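Local coordinates for putative exported protein (Bordetella pertussis, PDB 2DVZ) that probably serves as a periplasmic solute receptor of the Bug family, binding glutamate for uptake by a transporter, at residues G147-G150 with V154-L157; V173-K176 with P180-A183; Q42-S45 with P51-V54. All blocks are in the same frame, centred on the assembly; numbering follows the deposited sequence.

Contact 1 (G147-G150 with V154-L157); sequences GSSG and VLHL. With GLU (glutamic acid), chain G.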
# COMPACT_ATOMS: atom_id res chain seq x y z
N GLY A 147 4.63 10.35 -9.70
CA GLY A 147 4.02 10.59 -8.42
C GLY A 147 4.11 9.36 -7.55
O GLY A 147 4.16 8.22 -8.04
N SER A 148 4.17 9.63 -6.24
CA SER A 148 4.13 8.64 -5.19
C SER A 148 3.13 9.08 -4.09
O SER A 148 2.53 10.17 -4.13
CB SER A 148 5.53 8.44 -4.61
OG SER A 148 5.85 9.50 -3.71
N SER A 149 2.96 8.20 -3.11
CA SER A 149 2.10 8.46 -1.95
C SER A 149 2.87 9.08 -0.79
O SER A 149 2.31 9.23 0.27
CB SER A 149 1.51 7.14 -1.45
OG SER A 149 2.56 6.27 -0.99
N GLY A 150 4.16 9.38 -0.98
CA GLY A 150 4.96 10.08 0.02
C GLY A 150 6.43 9.72 0.03
O GLY A 150 6.83 8.59 -0.32
N VAL A 154 6.38 3.28 0.42
CA VAL A 154 6.72 2.22 -0.51
C VAL A 154 6.70 2.59 -2.00
O VAL A 154 7.40 1.98 -2.79
CB VAL A 154 5.89 0.90 -0.23
CG1 VAL A 154 4.48 1.08 -0.59
CG2 VAL A 154 6.49 -0.26 -1.00
N LEU A 155 5.90 3.57 -2.39
CA LEU A 155 5.79 3.90 -3.80
C LEU A 155 6.95 4.80 -4.25
O LEU A 155 7.35 4.71 -5.39
CB LEU A 155 4.39 4.47 -4.13
CG LEU A 155 3.27 3.48 -3.72
CD1 LEU A 155 1.94 4.15 -3.76
CD2 LEU A 155 3.28 2.22 -4.61
N HIS A 156 7.48 5.64 -3.35
CA HIS A 156 8.74 6.36 -3.59
C HIS A 156 9.89 5.35 -3.71
O HIS A 156 10.71 5.43 -4.59
CB HIS A 156 9.04 7.42 -2.48
CG HIS A 156 10.31 8.21 -2.73
ND1 HIS A 156 11.04 8.80 -1.71
CD2 HIS A 156 10.99 8.48 -3.87
CE1 HIS A 156 12.10 9.40 -2.22
NE2 HIS A 156 12.09 9.23 -3.52
N LEU A 157 9.95 4.38 -2.80
CA LEU A 157 10.96 3.33 -2.92
C LEU A 157 10.77 2.50 -4.22
O LEU A 157 11.74 2.16 -4.89
CB LEU A 157 10.96 2.44 -1.66
CG LEU A 157 12.07 1.38 -1.65
CD1 LEU A 157 13.49 2.06 -1.67
CD2 LEU A 157 11.91 0.47 -0.46
N GLU G . 1.75 3.84 -0.37
CA GLU G . 0.83 3.25 0.62
C GLU G . 1.18 1.80 0.93
O GLU G . 0.44 0.84 0.69
CB GLU G . -0.63 3.44 0.19
CG GLU G . -0.89 4.87 -0.32
CD GLU G . -2.29 5.35 -0.09
OE1 GLU G . -3.07 4.57 0.51
OE2 GLU G . -2.63 6.53 -0.47
OXT GLU G . 2.25 1.58 1.52
O HOH W 1 5.43 6.39 -1.23

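Contact 2 (V173-K176 with P180-A183); sequences VPYK and PAVA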
# COMPACT_ATOMS: atom_id res chain seq x y z
N VAL A 173 7.75 13.09 -7.55
CA VAL A 173 6.88 14.08 -6.97
C VAL A 173 6.00 13.37 -5.94
O VAL A 173 5.08 12.61 -6.32
CB VAL A 173 5.96 14.79 -8.01
CG1 VAL A 173 5.11 15.86 -7.29
CG2 VAL A 173 6.79 15.40 -9.19
N PRO A 174 6.26 13.63 -4.64
CA PRO A 174 5.45 13.03 -3.56
C PRO A 174 4.07 13.67 -3.43
O PRO A 174 3.92 14.85 -3.67
CB PRO A 174 6.25 13.33 -2.29
CG PRO A 174 7.13 14.60 -2.65
CD PRO A 174 7.37 14.50 -4.16
N TYR A 175 3.09 12.89 -3.00
CA TYR A 175 1.78 13.40 -2.67
C TYR A 175 1.45 12.93 -1.27
O TYR A 175 2.16 12.09 -0.71
CB TYR A 175 0.71 12.92 -3.69
CG TYR A 175 0.91 13.53 -5.07
CD1 TYR A 175 0.14 14.62 -5.48
CD2 TYR A 175 1.91 13.04 -5.95
CE1 TYR A 175 0.34 15.22 -6.73
CE2 TYR A 175 2.11 13.62 -7.21
CZ TYR A 175 1.32 14.71 -7.60
OH TYR A 175 1.51 15.29 -8.85
N LYS A 176 0.37 13.47 -0.71
CA LYS A 176 -0.15 13.05 0.62
C LYS A 176 -0.78 11.60 0.70
O LYS A 176 -1.15 11.04 1.81
CB LYS A 176 -1.09 14.14 1.16
CG LYS A 176 -1.16 14.21 2.66
CD LYS A 176 -1.94 15.45 3.08
CE LYS A 176 -2.09 15.47 4.58
NZ LYS A 176 -2.00 16.85 5.13
N PRO A 180 -4.44 11.89 -4.30
CA PRO A 180 -4.07 13.03 -5.13
C PRO A 180 -3.10 12.72 -6.27
O PRO A 180 -3.10 13.46 -7.28
CB PRO A 180 -3.47 14.03 -4.11
CG PRO A 180 -4.11 13.61 -2.79
CD PRO A 180 -4.13 12.13 -2.88
N ALA A 181 -2.27 11.68 -6.12
CA ALA A 181 -1.35 11.32 -7.18
C ALA A 181 -2.10 10.80 -8.41
O ALA A 181 -1.80 11.18 -9.53
CB ALA A 181 -0.29 10.31 -6.68
N VAL A 182 -3.09 9.93 -8.19
CA VAL A 182 -3.86 9.33 -9.27
C VAL A 182 -4.54 10.44 -10.09
O VAL A 182 -4.55 10.41 -11.34
CB VAL A 182 -4.86 8.24 -8.74
CG1 VAL A 182 -5.95 7.90 -9.78
CG2 VAL A 182 -4.12 6.96 -8.28
N ALA A 183 -5.09 11.44 -9.40
CA ALA A 183 -5.73 12.56 -10.07
C ALA A 183 -4.74 13.45 -10.88
O ALA A 183 -5.08 13.95 -11.96
CB ALA A 183 -6.54 13.38 -9.08

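Contact 3 (Q42-S45 with P51-V54); sequences QRMS and PMVV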
# COMPACT_ATOMS: atom_id res chain seq x y z
N GLN A 42 -16.13 -1.97 7.10
CA GLN A 42 -17.59 -1.93 6.89
C GLN A 42 -18.28 -3.24 7.16
O GLN A 42 -19.33 -3.27 7.80
CB GLN A 42 -17.93 -1.53 5.45
CG GLN A 42 -17.90 -0.02 5.23
CD GLN A 42 -18.93 0.65 6.10
OE1 GLN A 42 -18.63 1.13 7.22
NE2 GLN A 42 -20.18 0.67 5.61
N ARG A 43 -17.71 -4.32 6.62
CA ARG A 43 -18.26 -5.65 6.77
C ARG A 43 -17.92 -6.26 8.14
O ARG A 43 -18.73 -6.96 8.70
CB ARG A 43 -17.80 -6.53 5.59
CG ARG A 43 -18.35 -7.95 5.56
CD ARG A 43 -19.88 -7.99 5.44
NE ARG A 43 -20.41 -9.35 5.60
CZ ARG A 43 -20.56 -10.00 6.75
NH1 ARG A 43 -20.19 -9.42 7.90
NH2 ARG A 43 -21.04 -11.22 6.76
N MSE A 44 -16.70 -6.02 8.64
CA MSE A 44 -16.34 -6.40 10.01
C MSE A 44 -17.32 -5.78 11.01
O MSE A 44 -17.72 -6.42 11.96
CB MSE A 44 -14.92 -5.93 10.36
CG MSE A 44 -13.84 -6.80 9.85
SE MSE A 44 -12.08 -6.11 10.33
CE MSE A 44 -12.04 -6.42 12.26
N SER A 45 -17.72 -4.55 10.74
CA SER A 45 -18.54 -3.80 11.66
C SER A 45 -19.90 -4.48 11.87
O SER A 45 -20.38 -4.64 13.02
CB SER A 45 -18.68 -2.40 11.13
OG SER A 45 -19.59 -1.69 11.90
N PRO A 51 -20.02 0.19 15.24
CA PRO A 51 -19.33 0.89 14.14
C PRO A 51 -17.79 0.89 14.26
O PRO A 51 -17.24 0.94 15.36
CB PRO A 51 -19.85 2.33 14.24
CG PRO A 51 -20.36 2.44 15.69
CD PRO A 51 -20.92 1.09 15.99
N MSE A 52 -17.15 0.80 13.10
CA MSE A 52 -15.73 1.00 12.94
C MSE A 52 -15.57 2.22 12.08
O MSE A 52 -15.94 2.23 10.92
CB MSE A 52 -15.11 -0.20 12.27
CG MSE A 52 -15.09 -1.42 13.16
SE MSE A 52 -14.13 -2.85 12.29
CE MSE A 52 -12.36 -2.72 13.13
N VAL A 53 -15.02 3.28 12.66
CA VAL A 53 -15.06 4.57 12.02
C VAL A 53 -13.67 4.92 11.51
O VAL A 53 -12.73 5.05 12.27
CB VAL A 53 -15.69 5.65 12.97
CG1 VAL A 53 -15.78 7.00 12.29
CG2 VAL A 53 -17.06 5.20 13.38
N VAL A 54 -13.56 5.05 10.19
CA VAL A 54 -12.29 5.36 9.53
C VAL A 54 -11.93 6.83 9.71
O VAL A 54 -12.77 7.73 9.52
CB VAL A 54 -12.33 4.96 8.02
CG1 VAL A 54 -11.10 5.44 7.26
CG2 VAL A 54 -12.48 3.44 7.85
O HOH W 2 -16.13 1.12 8.49

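Contact 1 (G147-G150 with V154-L157)
S149 and L155 meet beside the amino group of the bound glutamate. The OG of S149 lies between its backbone N and carbonyl carbon, chi1 64°. This turns the hydroxyl toward the ligand, and the ligand N donates to S149 OG at 2.6 Å. L155 arrives from the helix with CG anti to its carbonyl carbon, chi1 -57°. Its CD1 methyl packs against S149 OG at 3.5 Å and also touches the ligand N, so leucine and serine border the same amino group. V154 brings its CG1 methyl to the ligand carboxylate, 3.1 Å from OXT.

One water joins the two segments. It donates to G150 O at 2.8 Å, accepts from H156 N, and is hydrogen-bonded to S149 OG. The serine hydroxyl is thus held by both ligand and water.

Next to this, S148 CB packs on the backbone of L155 and H156, 3.6 Å from H156 N. S148 OG accepts from G150 N at 3.2 Å, which forms an ST turn, and also bonds to H172 NE2. H156 CB presses on G150 O at 3.3 Å. The H156 ring turns from the strand, stacks on H172 and bonds through ND1 to T151 O.

The loop after strand 145-148 and the first turn of helix 154-166 form the strand-to-helix connection of the beta-alpha-beta unit ending in strand 171-174. S149, V154 and L155 line part of the glutamate pocket.

Contact 2 (V173-K176 with P180-A183)
Y175 lays its ring against the helix backbone at P180 and A181. The main interaction is a CH-pi contact. A181 CA lies 3.8 Å from the centroid of the Y175 ring and only 12° off the ring normal. It therefore sits over the centre of one face. The tyrosine has CG anti to its carbonyl carbon, chi1 -68°, which swings the ring across to the helix.

Two apolar contacts flank it. The A181 CB methyl approaches the CD2 side of the ring, with CB to Y175 CD2 at 3.6 Å. It also touches CG. Over the same face, toward the opposite edge, P180 CB is 3.9 Å from Y175 CD1. The backbone carbon of P180 comes obliquely to the same atom, with P180 C to Y175 CD1 at 3.8 Å. The ring thus rests on two successive helix residues.

No hydrogen bond crosses between the two segments. The polar end of the tyrosine is used about one turn further along the helix, where Y175 OH bonds to D184 OD2. This bond probably helps fix the ring along the helix surface.

Y175 follows strand 171-174, and its backbone is bonded to S148 of strand 145-148. The ring also touches I190, in the loop after helix 178-187. From that helix, A181 packs on I193 of strand 192-196. The contact fastens helix 178-187 to the segment that follows strand 171-174, close to S178 of the glutamate site.

Contact 3 (Q42-S45 with P51-V54)
M44 and M52, both selenomethionines, start alike: each has CG anti to its carbonyl carbon, chi1 -80° in M44 and -70° in M52. Both chains are extended at the next bond and bend at the last one. The two side chains cross obliquely. M52 SE lies against M44 CB at 3.7 Å. The bent ends bring the terminal methyls together, M44 CE to M52 CE at 3.8 Å, and M44 CE also touches M52 SE. The contact between these two buried side chains is purely apolar.

S45 packs where the chain enters the strand. Its OG meets P51 CA at 3.4 Å and lies 3.7 Å from M52 N. The hydroxyl has its hydrogen-bond partner just before the strand, at Q50 O. This ties the helix to the turn that leads into the strand.

A polar link lies on another side of the contact. One water donates to Q42 OE1 at 2.8 Å and to M52 O at 2.7 Å. It bridges an exposed glutamine side chain to the strand backbone. No direct hydrogen bond joins the two segments.

Helix 32-48 here packs against strand 52-56 within the beta-alpha-beta unit that begins with strand 21-25. M52 also touches T41 of the helix and both I21 and V23 of the neighbouring parallel strand. M44 extends the apolar cluster to A263 and A266 of helix 253-267. On the same helix as M44, R43 forms a salt bridge to D269, just beyond helix 253-267. Helix 32-48 thus packs against both strand 52-56 and helix 253-267.

In the fold
From the N terminus, contact 3 comes first. It closes the turn from helix 32-48 into strand 52-56. Contact 1 follows much later and closes the loop from strand 145-148 into helix 154-166. Contact 2 then closes the next strand-to-helix loop, from strand 171-174 into helix 178-187. The three lie in series and none nests in or crosses another. Contacts 1 and 2 touch: strands 145-148 and 171-174 are parallel neighbours, and backbone hydrogen bonds join them at this point. Contact 3 stands apart, its centre about 27 Å from the centres of the others. All three reach the same mixed sheet.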